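Local coordinates for FrpC operon protein (Neisseria meningitidis, PDB 5EDF), which is an iron-regulated protein, FrpD, that binds FrpC and is putatively involved in adhesion, its detailed function being unknown, at residues Thr180-Cys185 with Val191-Phe196; Ser97-Val102 with Val209-Gln214. One frame throughout, in Å; residues are numbered along the deposited sequence. Where two conformers were deposited one is given.

Contact 1 (Thr180-Cys185 with Val191-Phe196); sequences TSVGSC and VQYYPF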
ATOM      1  N   THR A 180       5.854  -7.718   4.169  1.00 13.00           N
ATOM      2  CA  THR A 180       6.143  -7.064   2.911  1.00 11.03           C
ATOM      3  C   THR A 180       6.199  -5.561   3.090  1.00 10.40           C
ATOM      4  O   THR A 180       5.378  -4.962   3.796  1.00 11.34           O
ATOM      5  CB  THR A 180       5.059  -7.373   1.893  1.00 11.70           C
ATOM      6  OG1 THR A 180       4.913  -8.789   1.758  1.00 14.37           O
ATOM      7  CG2 THR A 180       5.381  -6.783   0.534  1.00 13.10           C
ATOM      8  N   SER A 181       7.167  -4.931   2.436  1.00 11.28           N
ATOM      9  CA  SER A 181       7.204  -3.470   2.319  1.00 11.43           C
ATOM     10  C   SER A 181       7.241  -3.114   0.837  1.00 11.01           C
ATOM     11  O   SER A 181       7.854  -3.835   0.026  1.00 11.63           O
ATOM     12  CB  SER A 181       8.420  -2.885   3.011  1.00 13.58           C
ATOM     13  OG  SER A 181       9.617  -3.195   2.337  1.00 15.66           O
ATOM     14  N   VAL A 182       6.635  -1.994   0.472  1.00 10.00           N
ATOM     15  CA  VAL A 182       6.715  -1.485  -0.875  1.00  9.81           C
ATOM     16  C   VAL A 182       7.026   0.008  -0.813  1.00  9.56           C
ATOM     17  O   VAL A 182       6.310   0.794  -0.155  1.00 10.55           O
ATOM     18  CB  VAL A 182       5.420  -1.682  -1.654  1.00 10.35           C
ATOM     19  CG1 VAL A 182       5.588  -1.148  -3.065  1.00 11.81           C
ATOM     20  CG2 VAL A 182       5.015  -3.165  -1.670  1.00 10.82           C
ATOM     21  N   GLY A 183       8.080   0.412  -1.506  1.00  9.53           N
ATOM     22  CA  GLY A 183       8.341   1.804  -1.834  1.00 10.95           C
ATOM     23  C   GLY A 183       8.182   2.029  -3.296  1.00 10.54           C
ATOM     24  O   GLY A 183       8.705   1.237  -4.063  1.00 12.63           O
ATOM     25  N   SER A 184       7.518   3.077  -3.726  1.00 10.90           N
ATOM     26  CA  SER A 184       7.310   3.324  -5.128  1.00 11.66           C
ATOM     27  C   SER A 184       7.181   4.785  -5.437  1.00 11.70           C
ATOM     28  O   SER A 184       6.942   5.612  -4.517  1.00 11.56           O
ATOM     29  CB  SER A 184       6.079   2.560  -5.611  1.00 11.76           C
ATOM     30  OG  SER A 184       4.875   3.101  -5.058  1.00 11.89           O
ATOM     31  N   CYS A 185       7.280   5.109  -6.713  1.00 14.12           N
ATOM     32  CA  CYS A 185       7.072   6.460  -7.227  1.00 15.27           C
ATOM     33  C   CYS A 185       6.138   6.332  -8.407  1.00 15.98           C
ATOM     34  O   CYS A 185       6.404   5.544  -9.310  1.00 19.71           O
ATOM     35  CB  CYS A 185       8.399   7.093  -7.651  1.00 16.59           C
ATOM     36  SG  CYS A 185       9.585   7.125  -6.245  1.00 20.41           S
ATOM     37  N   VAL A 191       4.639   6.579  -2.994  1.00 10.49           N
ATOM     38  CA  VAL A 191       3.565   5.722  -2.510  1.00 10.05           C
ATOM     39  C   VAL A 191       4.235   4.597  -1.742  1.00 11.32           C
ATOM     40  O   VAL A 191       5.002   3.806  -2.326  1.00 10.37           O
ATOM     41  CB  VAL A 191       2.726   5.231  -3.681  1.00  9.21           C
ATOM     42  CG1 VAL A 191       1.648   4.313  -3.209  1.00 11.43           C
ATOM     43  CG2 VAL A 191       2.140   6.451  -4.429  1.00 11.72           C
ATOM     44  N   GLN A 192       4.025   4.559  -0.433  1.00  9.61           N
ATOM     45  CA  GLN A 192       4.774   3.684   0.470  1.00  9.58           C
ATOM     46  C   GLN A 192       3.784   2.960   1.346  1.00  9.51           C
ATOM     47  O   GLN A 192       2.887   3.579   1.943  1.00 10.27           O
ATOM     48  CB  GLN A 192       5.752   4.498   1.296  1.00 11.48           C
ATOM     49  CG  GLN A 192       6.794   5.222   0.456  1.00 11.69           C
ATOM     50  CD  GLN A 192       7.696   6.157   1.200  1.00 14.80           C
ATOM     51  OE1 GLN A 192       7.621   6.294   2.406  1.00 16.54           O
ATOM     52  NE2 GLN A 192       8.553   6.842   0.444  1.00 16.92           N
ATOM     53  N   TYR A 193       3.950   1.646   1.487  1.00  9.49           N
ATOM     54  CA  TYR A 193       2.965   0.870   2.220  1.00  9.05           C
ATOM     55  C   TYR A 193       3.509  -0.486   2.625  1.00  9.01           C
ATOM     56  O   TYR A 193       4.453  -0.988   2.032  1.00  9.53           O
ATOM     57  CB  TYR A 193       1.699   0.728   1.379  1.00  9.53           C
ATOM     58  CG  TYR A 193       1.827   0.054   0.034  1.00  8.91           C
ATOM     59  CD1 TYR A 193       1.504  -1.281  -0.125  1.00 10.65           C
ATOM     60  CD2 TYR A 193       2.240   0.758  -1.088  1.00  9.24           C
ATOM     61  CE1 TYR A 193       1.611  -1.903  -1.365  1.00 11.79           C
ATOM     62  CE2 TYR A 193       2.337   0.158  -2.326  1.00 10.12           C
ATOM     63  CZ  TYR A 193       2.035  -1.178  -2.466  1.00 10.39           C
ATOM     64  OH  TYR A 193       2.086  -1.852  -3.669  1.00 11.59           O
ATOM     65  N   TYR A 194       2.857  -1.093   3.591  1.00  9.82           N
ATOM     66  CA  TYR A 194       3.038  -2.461   4.058  1.00 10.20           C
ATOM     67  C   TYR A 194       1.764  -3.227   3.699  1.00 12.00           C
ATOM     68  O   TYR A 194       0.748  -3.117   4.402  1.00 11.62           O
ATOM     69  CB  TYR A 194       3.273  -2.502   5.568  1.00 11.03           C
ATOM     70  CG  TYR A 194       4.528  -1.844   6.051  1.00 11.97           C
ATOM     71  CD1 TYR A 194       5.764  -2.371   5.796  1.00 12.38           C
ATOM     72  CD2 TYR A 194       4.485  -0.661   6.808  1.00 13.71           C
ATOM     73  CE1 TYR A 194       6.932  -1.763   6.218  1.00 12.58           C
ATOM     74  CE2 TYR A 194       5.647  -0.042   7.254  1.00 14.18           C
ATOM     75  CZ  TYR A 194       6.870  -0.588   6.967  1.00 13.49           C
ATOM     76  OH  TYR A 194       8.045   0.022   7.417  1.00 16.37           O
ATOM     77  N   PRO A 195       1.769  -3.935   2.571  1.00 10.42           N
ATOM     78  CA  PRO A 195       0.573  -4.650   2.171  1.00 10.39           C
ATOM     79  C   PRO A 195       0.404  -6.005   2.844  1.00 11.44           C
ATOM     80  O   PRO A 195       1.346  -6.544   3.437  1.00 12.55           O
ATOM     81  CB  PRO A 195       0.792  -4.873   0.681  1.00 10.51           C
ATOM     82  CG  PRO A 195       2.270  -5.083   0.606  1.00 12.01           C
ATOM     83  CD  PRO A 195       2.866  -4.136   1.612  1.00 10.50           C
ATOM     84  N   PHE A 196      -0.777  -6.590   2.680  1.00 11.77           N
ATOM     85  CA  PHE A 196      -1.023  -7.936   3.173  1.00 12.96           C
ATOM     86  C   PHE A 196      -0.699  -8.068   4.668  1.00 15.10           C
ATOM     87  O   PHE A 196      -0.105  -9.062   5.105  1.00 16.33           O
ATOM     88  CB  PHE A 196      -0.202  -8.954   2.364  1.00 14.13           C
ATOM     89  CG  PHE A 196      -0.564  -9.082   0.917  1.00 14.59           C
ATOM     90  CD1 PHE A 196      -1.745  -9.681   0.556  1.00 15.96           C
ATOM     91  CD2 PHE A 196       0.340  -8.707  -0.099  1.00 14.21           C
ATOM     92  CE1 PHE A 196      -2.050  -9.913  -0.774  1.00 17.90           C
ATOM     93  CE2 PHE A 196       0.024  -8.930  -1.429  1.00 16.53           C
ATOM     94  CZ  PHE A 196      -1.147  -9.526  -1.757  1.00 16.58           C
TER
HETATM   95  O   HOH W   1       3.351  -6.552   5.358  0.50 13.39           O
HETATM   96  O   HOH W   2       8.936   6.103  -2.471  1.00 17.54           O

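Contact 2 (Ser97-Val102 with Val209-Gln214); sequences SVDDIV and VGYHQQ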
ATOM      1  N   SER A  97      -7.678  -7.155   7.910  1.00 16.50           N
ATOM      2  CA  SER A  97      -7.033  -7.185   6.592  0.50 16.02           C
ATOM      3  C   SER A  97      -7.266  -5.886   5.856  1.00 14.15           C
ATOM      4  O   SER A  97      -7.878  -5.851   4.793  1.00 14.57           O
ATOM      5  CB  SER A  97      -7.531  -8.366   5.763  0.50 19.21           C
ATOM      6  OG  SER A  97      -8.921  -8.288   5.560  0.50 24.47           O
ATOM      7  N   VAL A  98      -6.791  -4.806   6.467  1.00 13.94           N
ATOM      8  CA  VAL A  98      -6.895  -3.474   5.919  1.00 12.61           C
ATOM      9  C   VAL A  98      -5.494  -2.874   5.949  1.00 12.63           C
ATOM     10  O   VAL A  98      -4.881  -2.740   7.022  1.00 13.93           O
ATOM     11  CB  VAL A  98      -7.897  -2.611   6.706  1.00 12.48           C
ATOM     12  CG1 VAL A  98      -7.861  -1.174   6.197  1.00 13.46           C
ATOM     13  CG2 VAL A  98      -9.339  -3.208   6.639  1.00 14.97           C
ATOM     14  N   ASP A  99      -5.021  -2.493   4.761  1.00 11.00           N
ATOM     15  CA  ASP A  99      -3.686  -1.929   4.594  1.00 11.03           C
ATOM     16  C   ASP A  99      -3.760  -0.409   4.447  1.00 11.04           C
ATOM     17  O   ASP A  99      -4.716   0.124   3.872  1.00 12.15           O
ATOM     18  CB  ASP A  99      -3.022  -2.523   3.346  1.00 11.09           C
ATOM     19  CG  ASP A  99      -2.784  -3.997   3.431  1.00 11.69           C
ATOM     20  OD1 ASP A  99      -2.566  -4.531   4.530  1.00 13.88           O
ATOM     21  OD2 ASP A  99      -2.779  -4.654   2.347  1.00 12.27           O
ATOM     22  N   ASP A 100      -2.738   0.282   4.938  1.00 10.05           N
ATOM     23  CA  ASP A 100      -2.600   1.725   4.794  1.00 10.41           C
ATOM     24  C   ASP A 100      -1.609   2.051   3.714  1.00 10.86           C
ATOM     25  O   ASP A 100      -0.534   1.433   3.645  1.00 11.57           O
ATOM     26  CB  ASP A 100      -2.145   2.336   6.104  1.00 10.18           C
ATOM     27  CG  ASP A 100      -3.210   2.241   7.166  1.00 12.59           C
ATOM     28  OD1 ASP A 100      -4.275   2.828   6.975  1.00 12.59           O
ATOM     29  OD2 ASP A 100      -2.928   1.585   8.188  1.00 14.84           O
ATOM     30  N   ILE A 101      -1.929   3.008   2.870  1.00 10.25           N
ATOM     31  CA  ILE A 101      -1.053   3.421   1.783  1.00  9.46           C
ATOM     32  C   ILE A 101      -0.806   4.910   1.913  1.00 10.47           C
ATOM     33  O   ILE A 101      -1.759   5.697   1.928  1.00 10.90           O
ATOM     34  CB  ILE A 101      -1.654   3.053   0.395  1.00 10.39           C
ATOM     35  CG1 ILE A 101      -1.874   1.532   0.291  1.00 12.13           C
ATOM     36  CG2 ILE A 101      -0.739   3.611  -0.706  1.00 11.81           C
ATOM     37  CD1 ILE A 101      -2.744   1.115  -0.863  1.00 13.82           C
ATOM     38  N   VAL A 102       0.457   5.298   2.078  1.00 10.00           N
ATOM     39  CA  VAL A 102       0.819   6.686   2.343  1.00 10.11           C
ATOM     40  C   VAL A 102       1.300   7.327   1.052  1.00 10.67           C
ATOM     41  O   VAL A 102       2.269   6.876   0.439  1.00 10.45           O
ATOM     42  CB  VAL A 102       1.830   6.796   3.471  1.00 10.92           C
ATOM     43  CG1 VAL A 102       2.247   8.264   3.686  1.00 13.58           C
ATOM     44  CG2 VAL A 102       1.280   6.218   4.761  1.00 13.80           C
ATOM     45  N   VAL A 209       3.442  -8.423  -6.949  1.00 12.71           N
ATOM     46  CA  VAL A 209       3.343  -7.526  -8.108  1.00 12.72           C
ATOM     47  C   VAL A 209       1.898  -7.209  -8.444  1.00 13.46           C
ATOM     48  O   VAL A 209       1.565  -6.058  -8.758  1.00 14.46           O
ATOM     49  CB  VAL A 209       4.118  -8.086  -9.352  1.00 12.52           C
ATOM     50  CG1 VAL A 209       3.847  -7.219 -10.587  1.00 14.80           C
ATOM     51  CG2 VAL A 209       5.608  -8.087  -9.053  1.00 14.92           C
ATOM     52  N   GLY A 210       1.007  -8.190  -8.356  1.00 13.66           N
ATOM     53  CA  GLY A 210      -0.401  -7.944  -8.614  1.00 14.35           C
ATOM     54  C   GLY A 210      -0.955  -6.854  -7.721  1.00 13.82           C
ATOM     55  O   GLY A 210      -1.709  -5.988  -8.175  1.00 14.72           O
ATOM     56  N   TYR A 211      -0.625  -6.917  -6.444  1.00 12.90           N
ATOM     57  CA  TYR A 211      -1.083  -5.901  -5.486  1.00 11.37           C
ATOM     58  C   TYR A 211      -0.555  -4.550  -5.931  1.00 11.81           C
ATOM     59  O   TYR A 211      -1.332  -3.571  -5.981  1.00 11.83           O
ATOM     60  CB  TYR A 211      -0.617  -6.305  -4.082  1.00 12.25           C
ATOM     61  CG  TYR A 211      -1.198  -5.489  -2.932  1.00 10.10           C
ATOM     62  CD1 TYR A 211      -1.960  -6.087  -1.963  1.00 11.98           C
ATOM     63  CD2 TYR A 211      -0.956  -4.121  -2.834  1.00 11.40           C
ATOM     64  CE1 TYR A 211      -2.475  -5.360  -0.901  1.00 12.55           C
ATOM     65  CE2 TYR A 211      -1.479  -3.393  -1.791  1.00 10.91           C
ATOM     66  CZ  TYR A 211      -2.246  -4.005  -0.821  1.00 12.02           C
ATOM     67  OH  TYR A 211      -2.742  -3.195   0.205  1.00 12.75           O
ATOM     68  N   HIS A 212       0.733  -4.468  -6.227  1.00 10.64           N
ATOM     69  CA  HIS A 212       1.288  -3.185  -6.603  1.00 11.27           C
ATOM     70  C   HIS A 212       0.695  -2.632  -7.879  1.00 13.74           C
ATOM     71  O   HIS A 212       0.447  -1.428  -7.962  1.00 12.63           O
ATOM     72  CB  HIS A 212       2.811  -3.205  -6.674  1.00 11.06           C
ATOM     73  CG  HIS A 212       3.359  -1.843  -6.822  1.00 10.42           C
ATOM     74  ND1 HIS A 212       3.111  -0.858  -5.880  1.00 11.62           N
ATOM     75  CD2 HIS A 212       4.070  -1.256  -7.807  1.00 11.50           C
ATOM     76  CE1 HIS A 212       3.621   0.276  -6.303  1.00 11.75           C
ATOM     77  NE2 HIS A 212       4.227   0.063  -7.467  1.00 11.39           N
ATOM     78  N   GLN A 213       0.406  -3.492  -8.852  1.00 12.12           N
ATOM     79  CA  GLN A 213      -0.239  -3.033 -10.069  1.00 11.70           C
ATOM     80  C   GLN A 213      -1.600  -2.421  -9.741  1.00 12.65           C
ATOM     81  O   GLN A 213      -2.006  -1.420 -10.344  1.00 14.38           O
ATOM     82  CB  GLN A 213      -0.391  -4.189 -11.074  1.00 14.01           C
ATOM     83  CG  GLN A 213       0.914  -4.635 -11.664  1.00 16.25           C
ATOM     84  CD  GLN A 213       0.813  -5.918 -12.492  1.00 19.31           C
ATOM     85  OE1 GLN A 213      -0.069  -6.744 -12.289  1.00 22.18           O
ATOM     86  NE2 GLN A 213       1.758  -6.103 -13.378  1.00 21.88           N
ATOM     87  N   GLN A 214      -2.333  -3.021  -8.803  1.00 13.00           N
ATOM     88  CA  GLN A 214      -3.608  -2.462  -8.381  1.00 14.27           C
ATOM     89  C   GLN A 214      -3.430  -1.097  -7.703  1.00 12.74           C
ATOM     90  O   GLN A 214      -4.191  -0.192  -7.942  1.00 13.07           O
ATOM     91  CB  GLN A 214      -4.348  -3.441  -7.474  1.00 14.78           C
ATOM     92  CG  GLN A 214      -4.758  -4.719  -8.226  1.00 16.94           C
ATOM     93  CD  GLN A 214      -5.110  -5.836  -7.279  1.00 21.26           C
ATOM     94  OE1 GLN A 214      -5.559  -5.592  -6.161  1.00 29.13           O
ATOM     95  NE2 GLN A 214      -4.894  -7.068  -7.705  1.00 25.90           N
TER

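Contact 1 (Thr180-Cys185 with Val191-Phe196)
V182 sits over one face of the Y193 ring across an antiparallel beta hairpin, its CB displaced toward the rim at CZ, a worked example of how a hydrogen-bonded pair can bring an aliphatic and an aromatic side chain into CH-pi contact. V182 CB is 3.7 Å from the ring centroid and 18° off the ring normal, and the two methyls spread over the same face, CG1 toward CE2 and CG2 toward CE1. V182 and Y193 point to the same face of the sheet; with Y193 CG between its backbone N and carbonyl carbon (chi1 60°), the ring is turned over the valine opposite. Their backbones exchange the two bonds of an antiparallel hydrogen-bonded pair, V182 N to Y193 O at 2.9 Å and Y193 N to V182 O at 3.0 Å.

At the next such pair, V191 O accepts the S184 hydroxyl, OG at 2.8 Å, together with a weak bond from S184 N; the same OG presses on V191 CB. Toward the other end, the P195 ring meets T180 at about a right angle, CG to CG2 at 3.5 Å, while Y194 turns a ring edge to T180 O, with CD1 at 3.3 Å. A water joins S184 O to Q192 NE2, bridging the strands beyond G183.

The hairpin is built into a large antiparallel sheet, between strands 161-167 and 98-105. Helix 205-224 covers the face bearing V182, S184, V191 and Y193, and from it H212 takes up the polar end of Y193, while H165 of strand 161-167 bonds T180 OG1.

Contact 2 (Ser97-Val102 with Val209-Gln214)
Y211 reaches from helix 205-224 to D99 on strand 98-105, a helix packed on the face of an antiparallel sheet and joined to it here by one buried tyrosine-carboxylate hydrogen bond. Y211 OH donates a hydrogen bond to D99 OD2 (2.6 Å), which accepts through its anti lone pair, the one turned away from OD1. D99 OD2 lies near the ring plane, at the edge, 3.3 Å from Y211 CE1, and the carboxylate is rotated 44° from the ring. The hydroxyl also lies against D99 CB, and I101 CD1 stands 4.4 Å from Y211 OH, a distant van der Waals neighbour. With CA atoms of D99 and Y211 11.1 Å apart, the ring spans most of the gap; its CG stands anti to the backbone N (chi1 -170°), which carries it outward from the helix.

A second shell fixes the acceptor. Both carboxylate oxygens take backbone amides from the chain that follows the hairpin: OD2 also receives F196 N, and OD1 receives I197 N. The two bonds should limit rotation of the carboxylate, and with the phenol they would be expected to stabilise its negative charge in this buried place. The F196 ring meets that of Y211 at about 55°, and P195 touches both D99 and Y211. Further out, strand 61-70 pairs with the D99 backbone through V65, and on the helix the Q214 amide, NE2, is hydrogen-bonded to the carbonyl oxygen of W74.

Overall arrangement
After the N-terminal strands, including 61-70 and 73-77 of the large sheet, and helix 84-93, the chain enters strand 98-105, the opening half of contact 2. From V102, some 77 residues, with helix 114-120 and strands 124-126 to 161-167, lead to the hairpin of contact 1, a local closure with five residues between its segments, three of them still strand. Contact 1 therefore lies wholly within the long loop that contact 2 closes when helix 205-224 returns over the sheet. The two do not cross, but they touch: Y193 CB lies 3.3 Å from D100 O. Together they tie hairpin, neighbouring strand and C-terminal helix into one core.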